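Local coordinates for cystathionine gamma-lyase (Saccharomyces cerevisiae, PDB 1N8P), which is a pyridoxal-5'-phosphate-dependent enzyme of the Cys/Met metabolism family that assembles as four copies of one chain and carries pyridoxal-5'-phosphate on a lysine, at residues Pro55-Leu60 with Ala236-Phe241; Glu61-Ala66 with Arg248-Leu253; Ser80-Thr85 with Ile196-Ala201; Leu182-Ser187 with Lys203-His208. All blocks are in the same frame, centred on the assembly; numbering follows the deposited sequence.

Contact 1: residues Pro55-Leu60 with Ala236-Phe241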
# COMPACT_ATOMS: atom_id res chain seq x y z
N PRO A 55 -9.22 7.36 11.79
CA PRO A 55 -10.05 7.87 10.69
C PRO A 55 -10.56 6.89 9.62
O PRO A 55 -11.76 6.88 9.26
CB PRO A 55 -9.19 8.98 10.08
CG PRO A 55 -7.80 8.53 10.40
CD PRO A 55 -7.92 8.05 11.82
N ASN A 56 -9.65 6.09 9.08
CA ASN A 56 -10.02 5.15 8.02
C ASN A 56 -11.10 4.12 8.42
O ASN A 56 -11.99 3.83 7.64
CB ASN A 56 -8.78 4.43 7.50
CG ASN A 56 -7.86 5.37 6.72
OD1 ASN A 56 -6.65 5.29 6.84
ND2 ASN A 56 -8.44 6.26 5.91
N ARG A 57 -11.01 3.60 9.64
CA ARG A 57 -11.99 2.64 10.12
C ARG A 57 -13.29 3.39 10.32
O ARG A 57 -14.29 3.12 9.65
CB ARG A 57 -11.54 2.05 11.45
CG ARG A 57 -12.21 0.73 11.76
CD ARG A 57 -11.65 0.11 13.02
NE ARG A 57 -12.09 0.81 14.21
CZ ARG A 57 -11.30 1.16 15.22
NH1 ARG A 57 -10.00 0.88 15.18
NH2 ARG A 57 -11.81 1.80 16.27
N GLU A 58 -13.25 4.35 11.24
CA GLU A 58 -14.41 5.18 11.56
C GLU A 58 -15.15 5.63 10.32
O GLU A 58 -16.36 5.44 10.19
CB GLU A 58 -13.97 6.40 12.35
CG GLU A 58 -15.10 7.26 12.85
CD GLU A 58 -14.61 8.62 13.31
OE1 GLU A 58 -14.28 9.46 12.43
OE2 GLU A 58 -14.55 8.84 14.55
N ASN A 59 -14.44 6.23 9.38
CA ASN A 59 -15.13 6.68 8.18
C ASN A 59 -15.78 5.54 7.44
O ASN A 59 -16.86 5.72 6.89
CB ASN A 59 -14.17 7.41 7.24
CG ASN A 59 -13.85 8.81 7.70
OD1 ASN A 59 -14.67 9.47 8.37
ND2 ASN A 59 -12.67 9.29 7.32
N LEU A 60 -15.14 4.38 7.42
CA LEU A 60 -15.71 3.22 6.74
C LEU A 60 -16.99 2.91 7.44
O LEU A 60 -18.06 2.90 6.84
CB LEU A 60 -14.76 2.02 6.84
CG LEU A 60 -15.32 0.60 6.67
CD1 LEU A 60 -15.90 0.42 5.30
CD2 LEU A 60 -14.23 -0.44 6.94
N ALA A 236 -9.53 -7.41 17.73
CA ALA A 236 -9.72 -8.01 16.41
C ALA A 236 -10.15 -6.92 15.45
O ALA A 236 -11.22 -6.99 14.83
CB ALA A 236 -10.78 -9.06 16.49
N ILE A 237 -9.31 -5.90 15.32
CA ILE A 237 -9.63 -4.77 14.46
C ILE A 237 -9.01 -4.85 13.10
O ILE A 237 -7.97 -5.46 12.91
CB ILE A 237 -9.20 -3.46 15.11
CG1 ILE A 237 -7.83 -3.67 15.77
CG2 ILE A 237 -10.28 -3.00 16.11
CD1 ILE A 237 -7.23 -2.42 16.36
N PRO A 238 -9.65 -4.21 12.12
CA PRO A 238 -9.18 -4.21 10.74
C PRO A 238 -8.01 -3.26 10.67
O PRO A 238 -7.80 -2.50 11.61
CB PRO A 238 -10.39 -3.70 9.98
CG PRO A 238 -10.93 -2.62 10.93
CD PRO A 238 -10.80 -3.28 12.29
N SER A 239 -7.26 -3.26 9.58
CA SER A 239 -6.14 -2.36 9.50
C SER A 239 -6.58 -1.09 8.79
O SER A 239 -7.58 -1.09 8.07
CB SER A 239 -4.99 -3.00 8.74
OG SER A 239 -4.77 -2.34 7.51
N PRO A 240 -5.85 0.02 9.00
CA PRO A 240 -6.23 1.26 8.35
C PRO A 240 -6.24 1.10 6.85
O PRO A 240 -7.11 1.65 6.17
CB PRO A 240 -5.16 2.22 8.82
CG PRO A 240 -4.85 1.77 10.16
CD PRO A 240 -4.80 0.27 10.00
N PHE A 241 -5.28 0.35 6.33
CA PHE A 241 -5.17 0.13 4.88
C PHE A 241 -6.34 -0.69 4.33
O PHE A 241 -6.93 -0.34 3.32
CB PHE A 241 -3.83 -0.56 4.58
CG PHE A 241 -3.63 -0.92 3.13
CD1 PHE A 241 -3.15 0.02 2.23
CD2 PHE A 241 -3.93 -2.20 2.66
CE1 PHE A 241 -2.97 -0.29 0.88
CE2 PHE A 241 -3.75 -2.52 1.31
CZ PHE A 241 -3.27 -1.55 0.42
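R57 lays its aliphatic stem across the ring of P238, and beside it N56 meets P240, so that the first turns of helix 55-67 pack against the approach to helix 240-250 and its N-cap. The more enclosed half is R57 on P238 and I237, all buried. The side chains of R57 and P238 cross at about a right angle, with CD of R57 3.5 Å from CG of P238. R57 takes this path because its CG stands opposite the backbone N (chi1 -160°), and the chain then turns at chi3, near 74°. An arginine suits the place: its methylenes cover a rigid apolar ring while its charged end continues to the carbonyl O of R51, which accepts from NH1. CG2 of I237 lies over one face of the guanidinium, 4.0 Å from NH1, which is a looser touch.

The P240 end is less enclosed, since that proline is partly exposed. There CB of N56 rests 3.5 Å from the carbonyl O of P240, and OD1 of N56 lies 3.9 Å from CB of P240. The amide of N56 finds its hydrogen bonds outside the contact, OD1 receiving S30 N and ND2 giving to P28 O, which ties the helix start to the loop at P28 and S30, far earlier in the chain. Proline fits the first turn of a helix, where its missing N-H costs no bond. S239 precedes it as N-cap and also receives D242 N; its OG accepts weakly from F241 N at 3.0 Å, the N-H...O angle being only 121°.

Contact 2: residues Glu61-Ala66 with Arg248-Leu253; sequences ERAVAA and RGLKTL
L250 touches A63 and V64 with a single methyl, and no ring or other flat side chain stands between them. The flat group close by is the peptide carbonyl of G249, whose O takes two bonds from the same face of its plane, one from T252 N at 3.2 Å and one from T252 OG1 at 3.1 Å. The hydroxyl sits 22° off that plane. R256 adds a further donor, NH2, to G249 O and gives its NE to T252 OG1, so the threonine hydroxyl both gives to G249 O and accepts from the arginine.

This is plain helix-to-helix packing: the middle of helix 55-67 faces the last turn of helix 240-250, which passes through a type I beta turn, L250 to L253, into helix 253-271. The turn is closed by L253 N to L250 O. On the inner side, L250 is fully extended, CG opposite the backbone N (chi1 166°) and the next bond trans as well (chi2 174°), which carries CD1 to the other helix. That methyl lies 3.9 Å from CG2 of V64 and 4.1 Å from CB of A63. Alanine's short side chain lets the leucine tip approach the helix, and the branched valine offers a methyl beside it. On the side turned from helix 55-67, R248, itself buried, reaches the third subunit, where its NE forms a salt bridge with D210 of that subunit.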
# COMPACT_ATOMS: atom_id res chain seq x y z
N GLU A 61 -16.87 2.67 8.74
CA GLU A 61 -18.01 2.38 9.59
C GLU A 61 -19.20 3.31 9.38
O GLU A 61 -20.33 2.86 9.28
CB GLU A 61 -17.54 2.40 11.05
CG GLU A 61 -16.52 1.29 11.35
CD GLU A 61 -16.04 1.32 12.76
OE1 GLU A 61 -16.29 2.35 13.42
OE2 GLU A 61 -15.41 0.34 13.23
N ARG A 62 -18.96 4.61 9.29
CA ARG A 62 -20.03 5.57 9.06
C ARG A 62 -20.70 5.27 7.74
O ARG A 62 -21.93 5.26 7.62
CB ARG A 62 -19.48 6.99 9.00
CG ARG A 62 -18.90 7.53 10.29
CD ARG A 62 -18.40 8.94 10.06
NE ARG A 62 -17.52 9.38 11.13
CZ ARG A 62 -17.93 9.78 12.33
NH1 ARG A 62 -19.23 9.81 12.62
NH2 ARG A 62 -17.04 10.15 13.24
N ALA A 63 -19.87 5.05 6.73
CA ALA A 63 -20.39 4.77 5.39
C ALA A 63 -21.22 3.49 5.38
O ALA A 63 -22.36 3.52 4.94
CB ALA A 63 -19.25 4.68 4.39
N VAL A 64 -20.68 2.38 5.89
CA VAL A 64 -21.46 1.15 5.88
C VAL A 64 -22.80 1.32 6.61
O VAL A 64 -23.85 0.98 6.06
CB VAL A 64 -20.69 -0.03 6.49
CG1 VAL A 64 -21.62 -1.21 6.65
CG2 VAL A 64 -19.54 -0.42 5.59
N ALA A 65 -22.76 1.85 7.83
CA ALA A 65 -23.98 2.08 8.61
C ALA A 65 -25.01 2.87 7.80
O ALA A 65 -26.18 2.49 7.73
CB ALA A 65 -23.63 2.85 9.87
N ALA A 66 -24.56 3.95 7.17
CA ALA A 66 -25.44 4.78 6.34
C ALA A 66 -26.06 3.97 5.23
O ALA A 66 -27.25 4.11 4.95
CB ALA A 66 -24.67 5.94 5.73
N ARG A 248 -13.06 2.33 -0.41
CA ARG A 248 -12.89 2.68 -1.82
C ARG A 248 -13.60 1.74 -2.78
O ARG A 248 -13.92 2.12 -3.91
CB ARG A 248 -11.39 2.72 -2.10
CG ARG A 248 -11.00 2.83 -3.50
CD ARG A 248 -9.52 2.89 -3.50
NE ARG A 248 -9.01 3.41 -4.76
CZ ARG A 248 -9.29 2.88 -5.95
NH1 ARG A 248 -10.10 1.80 -6.04
NH2 ARG A 248 -8.72 3.41 -7.04
N GLY A 249 -13.85 0.50 -2.36
CA GLY A 249 -14.56 -0.41 -3.22
C GLY A 249 -16.05 -0.18 -3.03
O GLY A 249 -16.87 -0.31 -3.96
N LEU A 250 -16.44 0.18 -1.82
CA LEU A 250 -17.86 0.41 -1.54
C LEU A 250 -18.49 1.53 -2.42
O LEU A 250 -19.71 1.58 -2.59
CB LEU A 250 -18.01 0.71 -0.05
CG LEU A 250 -19.20 1.30 0.70
CD1 LEU A 250 -18.81 1.23 2.16
CD2 LEU A 250 -19.51 2.73 0.29
N LYS A 251 -17.67 2.40 -2.99
CA LYS A 251 -18.19 3.51 -3.81
C LYS A 251 -18.86 3.08 -5.11
O LYS A 251 -19.51 3.90 -5.76
CB LYS A 251 -17.06 4.51 -4.16
CG LYS A 251 -16.20 4.91 -2.98
CD LYS A 251 -16.50 6.30 -2.49
CE LYS A 251 -15.43 6.74 -1.51
NZ LYS A 251 -15.45 8.22 -1.34
N THR A 252 -18.67 1.83 -5.51
CA THR A 252 -19.26 1.34 -6.75
C THR A 252 -20.21 0.18 -6.44
O THR A 252 -20.78 -0.42 -7.34
CB THR A 252 -18.17 0.86 -7.75
OG1 THR A 252 -17.13 0.19 -7.05
CG2 THR A 252 -17.54 2.04 -8.50
N LEU A 253 -20.39 -0.10 -5.15
CA LEU A 253 -21.26 -1.18 -4.70
C LEU A 253 -22.60 -1.18 -5.41
O LEU A 253 -23.10 -2.24 -5.80
CB LEU A 253 -21.52 -1.08 -3.21
CG LEU A 253 -22.52 -2.03 -2.53
CD1 LEU A 253 -22.07 -3.48 -2.62
CD2 LEU A 253 -22.61 -1.63 -1.06

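Contact 3: residues Ser80-Thr85 with Ile196-Ala201. With PLP (pyridoxal-5'-phosphate), chain E.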
# COMPACT_ATOMS: atom_id res chain seq x y z
N SER A 80 -15.86 -13.46 10.39
CA SER A 80 -15.68 -14.33 11.54
C SER A 80 -15.42 -13.63 12.87
O SER A 80 -15.97 -14.04 13.90
CB SER A 80 -14.54 -15.31 11.27
OG SER A 80 -14.86 -16.10 10.16
N ALA A 81 -14.56 -12.62 12.86
CA ALA A 81 -14.24 -11.87 14.07
C ALA A 81 -15.47 -11.10 14.54
O ALA A 81 -15.66 -10.89 15.73
CB ALA A 81 -13.10 -10.91 13.77
N THR A 82 -16.29 -10.70 13.57
CA THR A 82 -17.51 -9.93 13.78
C THR A 82 -18.61 -10.79 14.38
O THR A 82 -19.46 -10.30 15.14
CB THR A 82 -18.01 -9.33 12.44
OG1 THR A 82 -17.02 -8.42 11.94
CG2 THR A 82 -19.29 -8.58 12.62
N THR A 83 -18.61 -12.06 14.04
CA THR A 83 -19.59 -12.99 14.58
C THR A 83 -19.10 -13.34 15.96
O THR A 83 -19.88 -13.59 16.88
CB THR A 83 -19.63 -14.27 13.74
OG1 THR A 83 -20.22 -14.00 12.46
CG2 THR A 83 -20.43 -15.34 14.45
N ALA A 84 -17.78 -13.35 16.09
CA ALA A 84 -17.12 -13.69 17.35
C ALA A 84 -17.37 -12.68 18.44
O ALA A 84 -17.64 -13.06 19.58
CB ALA A 84 -15.62 -13.87 17.13
N THR A 85 -17.25 -11.41 18.10
CA THR A 85 -17.47 -10.36 19.08
C THR A 85 -18.92 -10.43 19.54
O THR A 85 -19.21 -10.23 20.71
CB THR A 85 -17.16 -9.00 18.46
OG1 THR A 85 -15.82 -9.04 17.95
CG2 THR A 85 -17.29 -7.86 19.50
N ILE A 196 -29.14 -6.65 14.66
CA ILE A 196 -27.80 -6.47 14.10
C ILE A 196 -27.69 -7.04 12.69
O ILE A 196 -28.25 -8.10 12.40
CB ILE A 196 -26.69 -7.16 14.95
CG1 ILE A 196 -26.95 -6.98 16.43
CG2 ILE A 196 -25.37 -6.50 14.71
CD1 ILE A 196 -25.85 -7.56 17.29
N VAL A 197 -26.97 -6.31 11.83
CA VAL A 197 -26.69 -6.71 10.45
C VAL A 197 -25.22 -7.00 10.39
O VAL A 197 -24.42 -6.13 10.71
CB VAL A 197 -26.89 -5.60 9.45
CG1 VAL A 197 -27.84 -6.07 8.37
CG2 VAL A 197 -27.38 -4.36 10.13
N VAL A 198 -24.87 -8.21 9.97
CA VAL A 198 -23.47 -8.62 9.85
C VAL A 198 -23.09 -8.74 8.37
O VAL A 198 -23.93 -9.05 7.53
CB VAL A 198 -23.24 -9.99 10.52
CG1 VAL A 198 -21.88 -10.49 10.20
CG2 VAL A 198 -23.38 -9.87 12.00
N HIS A 199 -21.83 -8.47 8.03
CA HIS A 199 -21.38 -8.59 6.66
C HIS A 199 -19.96 -9.04 6.65
O HIS A 199 -19.18 -8.74 7.55
CB HIS A 199 -21.33 -7.27 5.94
CG HIS A 199 -22.66 -6.72 5.57
ND1 HIS A 199 -23.25 -6.96 4.35
CD2 HIS A 199 -23.46 -5.84 6.21
CE1 HIS A 199 -24.36 -6.25 4.25
NE2 HIS A 199 -24.51 -5.56 5.37
N SER A 200 -19.64 -9.79 5.60
CA SER A 200 -18.29 -10.22 5.37
C SER A 200 -18.01 -9.20 4.25
O SER A 200 -18.53 -9.34 3.13
CB SER A 200 -18.30 -11.63 4.85
OG SER A 200 -16.98 -12.03 4.62
N ALA A 201 -17.25 -8.15 4.57
CA ALA A 201 -16.96 -7.09 3.62
C ALA A 201 -15.98 -7.55 2.56
O ALA A 201 -15.60 -6.78 1.66
CB ALA A 201 -16.42 -5.85 4.36
N1 PLP E . -20.17 -15.43 6.14
C2 PLP E . -20.61 -15.52 4.84
C2A PLP E . -22.13 -15.53 4.68
C3 PLP E . -19.56 -15.60 3.78
O3 PLP E . -20.10 -15.64 2.54
C4 PLP E . -18.18 -15.58 4.13
C4A PLP E . -17.12 -15.69 3.07
C5 PLP E . -17.85 -15.48 5.58
C6 PLP E . -18.84 -15.40 6.54
C5A PLP E . -16.36 -15.37 5.97
O4P PLP E . -15.90 -14.04 6.10
P PLP E . -14.43 -13.77 6.57
O1P PLP E . -14.27 -12.36 6.34
O2P PLP E . -13.54 -14.61 5.67
O3P PLP E . -14.43 -14.25 7.94
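T82 and V198 join helix 79-88 to strand 196-200, a helix-on-sheet contact in the fold type I architecture of PLP-dependent enzymes, with PLP held at the helix's N-terminal end. S80 comes first. Its N-H points almost straight at phosphate oxygen O3P, 2.9 Å from N to O3P at an angle of 176°. Its OG, turned beside the backbone N by chi1 -61°, gives to the same oxygen, with OG of S80 also 2.9 Å from O3P. Two donors thus grip one oxygen; G79 N also binds PLP, and the positive end of the helix dipole would be expected to steady the phosphate's charge.

A81 contributes its carbonyl, which T85 N and T85 OG1 reach from opposite faces, an intrahelical use of a threonine hydroxyl. T82 is the main contact. It faces the strand and slides past V198 in the opposite direction, its CG2 4.0 Å from CG1 of V198. Threonine serves here because one branch is apolar for the valine and the other gives its hydroxyl, OG1, to the carbonyl O of S78, just before the helix. T83 only brushes the same valine methyl, OG1 standing 4.5 Å from V198 CG1, and packs on Y109 and F110 of helix 104-112. The far end of the strand returns to PLP: S200 OG gives a hydrogen bond to the phosphate ester oxygen O4P at 2.7 Å.

Contact 4: residues Leu182-Ser187 with Lys203-His208. With PLP (pyridoxal-5'-phosphate), chain E.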
# COMPACT_ATOMS: atom_id res chain seq x y z
N LEU A 182 -26.45 -10.34 -0.30
CA LEU A 182 -27.29 -9.37 -1.00
C LEU A 182 -26.66 -7.99 -0.93
O LEU A 182 -26.78 -7.22 -1.87
CB LEU A 182 -28.69 -9.34 -0.42
CG LEU A 182 -29.57 -10.59 -0.61
CD1 LEU A 182 -30.88 -10.40 0.15
CD2 LEU A 182 -29.86 -10.82 -2.10
N SER A 183 -25.98 -7.68 0.18
CA SER A 183 -25.30 -6.39 0.37
C SER A 183 -26.22 -5.19 0.67
O SER A 183 -27.36 -5.16 0.26
CB SER A 183 -24.57 -6.01 -0.88
OG SER A 183 -25.45 -5.20 -1.64
N PRO A 184 -25.69 -4.17 1.36
CA PRO A 184 -26.54 -3.01 1.65
C PRO A 184 -27.47 -2.62 0.50
O PRO A 184 -28.63 -2.35 0.70
CB PRO A 184 -25.50 -1.93 1.97
CG PRO A 184 -24.47 -2.72 2.75
CD PRO A 184 -24.34 -3.99 1.92
N TYR A 185 -26.98 -2.63 -0.73
CA TYR A 185 -27.79 -2.23 -1.86
C TYR A 185 -29.15 -2.93 -2.03
O TYR A 185 -30.19 -2.29 -2.09
CB TYR A 185 -26.98 -2.37 -3.18
CG TYR A 185 -27.72 -1.78 -4.37
CD1 TYR A 185 -28.08 -0.43 -4.38
CD2 TYR A 185 -28.13 -2.58 -5.43
CE1 TYR A 185 -28.83 0.12 -5.39
CE2 TYR A 185 -28.90 -2.04 -6.46
CZ TYR A 185 -29.25 -0.67 -6.43
OH TYR A 185 -30.03 -0.09 -7.41
N ILE A 186 -29.14 -4.25 -2.12
CA ILE A 186 -30.34 -5.04 -2.31
C ILE A 186 -31.26 -5.11 -1.11
O ILE A 186 -32.46 -5.22 -1.28
CB ILE A 186 -29.99 -6.50 -2.72
CG1 ILE A 186 -29.24 -6.50 -4.06
CG2 ILE A 186 -31.30 -7.37 -2.80
CD1 ILE A 186 -28.88 -7.87 -4.53
N SER A 187 -30.72 -5.04 0.10
CA SER A 187 -31.57 -5.14 1.26
C SER A 187 -31.04 -4.52 2.53
O SER A 187 -29.83 -4.36 2.72
CB SER A 187 -31.87 -6.61 1.51
OG SER A 187 -32.71 -6.77 2.63
N LYS A 203 -16.61 -9.86 0.52
CA LYS A 203 -17.36 -10.10 -0.67
C LYS A 203 -17.80 -8.86 -1.45
O LYS A 203 -16.97 -8.21 -2.05
CB LYS A 203 -18.55 -11.00 -0.30
CG LYS A 203 -18.15 -12.47 -0.07
CD LYS A 203 -17.30 -12.71 1.16
CE LYS A 203 -16.66 -14.10 1.13
NZ LYS A 203 -16.53 -14.59 2.52
N TYR A 204 -19.08 -8.51 -1.41
CA TYR A 204 -19.60 -7.37 -2.17
C TYR A 204 -19.23 -5.95 -1.83
O TYR A 204 -19.14 -5.13 -2.74
CB TYR A 204 -21.13 -7.43 -2.24
CG TYR A 204 -21.67 -8.69 -2.82
CD1 TYR A 204 -21.76 -9.85 -2.05
CD2 TYR A 204 -22.03 -8.77 -4.17
CE1 TYR A 204 -22.22 -11.06 -2.60
CE2 TYR A 204 -22.48 -9.97 -4.74
CZ TYR A 204 -22.57 -11.11 -3.94
OH TYR A 204 -23.02 -12.29 -4.48
N ILE A 205 -19.06 -5.64 -0.54
CA ILE A 205 -18.73 -4.26 -0.13
C ILE A 205 -17.37 -3.81 -0.71
O ILE A 205 -17.32 -2.92 -1.55
CB ILE A 205 -18.78 -4.12 1.46
CG1 ILE A 205 -20.23 -4.22 1.93
CG2 ILE A 205 -18.17 -2.81 1.94
CD1 ILE A 205 -20.37 -4.42 3.42
N ASN A 206 -16.26 -4.40 -0.30
CA ASN A 206 -15.00 -4.00 -0.89
C ASN A 206 -15.11 -4.42 -2.34
O ASN A 206 -14.80 -3.64 -3.26
CB ASN A 206 -13.83 -4.73 -0.25
CG ASN A 206 -12.57 -4.60 -1.06
OD1 ASN A 206 -12.37 -5.30 -2.05
ND2 ASN A 206 -11.73 -3.69 -0.67
N GLY A 207 -15.53 -5.69 -2.50
CA GLY A 207 -15.78 -6.30 -3.78
C GLY A 207 -14.69 -6.51 -4.80
O GLY A 207 -14.99 -6.82 -5.96
N HIS A 208 -13.43 -6.34 -4.43
CA HIS A 208 -12.37 -6.55 -5.39
C HIS A 208 -11.47 -7.71 -4.98
O HIS A 208 -10.38 -7.90 -5.53
CB HIS A 208 -11.61 -5.25 -5.56
CG HIS A 208 -12.41 -4.19 -6.27
ND1 HIS A 208 -12.32 -3.97 -7.62
CD2 HIS A 208 -13.38 -3.37 -5.82
CE1 HIS A 208 -13.20 -3.06 -7.98
NE2 HIS A 208 -13.86 -2.68 -6.91
N1 PLP E . -20.17 -15.43 6.14
C2 PLP E . -20.61 -15.52 4.84
C2A PLP E . -22.13 -15.53 4.68
C3 PLP E . -19.56 -15.60 3.78
O3 PLP E . -20.10 -15.64 2.54
C4 PLP E . -18.18 -15.58 4.13
C4A PLP E . -17.12 -15.69 3.07
C5 PLP E . -17.85 -15.48 5.58
C6 PLP E . -18.84 -15.40 6.54
C5A PLP E . -16.36 -15.37 5.97
O4P PLP E . -15.90 -14.04 6.10
P PLP E . -14.43 -13.77 6.57
O1P PLP E . -14.27 -12.36 6.34
O2P PLP E . -13.54 -14.61 5.67
O3P PLP E . -14.43 -14.25 7.94
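Apolar packing across the contact comes from two neighbouring pairs, S183 with Y204 and P184 with I205. CB of S183 is 4.0 Å from CB of Y204, so it is the base of the tyrosine, rather than its hydroxyl end, that does the touching. P184 and I205 cross at about a right angle, with CD of the ring 4.1 Å from CG1 of the isoleucine; the first torsion of I205 (chi1 -70°) sets CG1 beside its backbone N, on the side facing the proline. These buried surfaces suit a compact serine and rigid or branched apolar residues.

Covalent bonding gives the second segment its place in the fold type I active site, in the loop after strand 196-200: K203 NZ is joined to C4A of PLP, 1.4 Å away, consistent with the internal aldimine of PLP enzymes. The lysine chain bends at chi2 and chi4, bringing its amine to PLP. Y49 of the second subunit packs against this lysine, and its hydroxyl is hydrogen-bonded to the PLP.

Hydrogen bonds lie mostly within each segment. S183 OG accepts weakly from Y185 N at the start of a short helical turn. From outside, R256 NH1 gives to the carbonyl O of Y204. N206 makes an Asx turn, its OD1 taking H208 N at 2.8 Å with a 161° N-H...O angle, and between them G207 has positive phi, a conformation glycine adopts easily.

Overall arrangement
All four contacts are buried, none belonging to the surface proper, but they differ in chemistry. Contacts 1 and 2 continue along the same two helices, 55-67 and 240-250, about 12 Å apart between centres; the first sets the aliphatic parts of polar side chains against prolines beside the second subunit, the second is wholly apolar with its outer edge on the third. Contacts 3 and 4 lie nearer the chain's centre, cross along the sequence and share the PLP, one through phosphate hydrogen bonds, the other through a covalent link. Packing of H199 on P184 and I205 ties them together, while L253 against Y204 joins contact 2 to contact 4, and A236 against A81 joins contact 1 to contact 3.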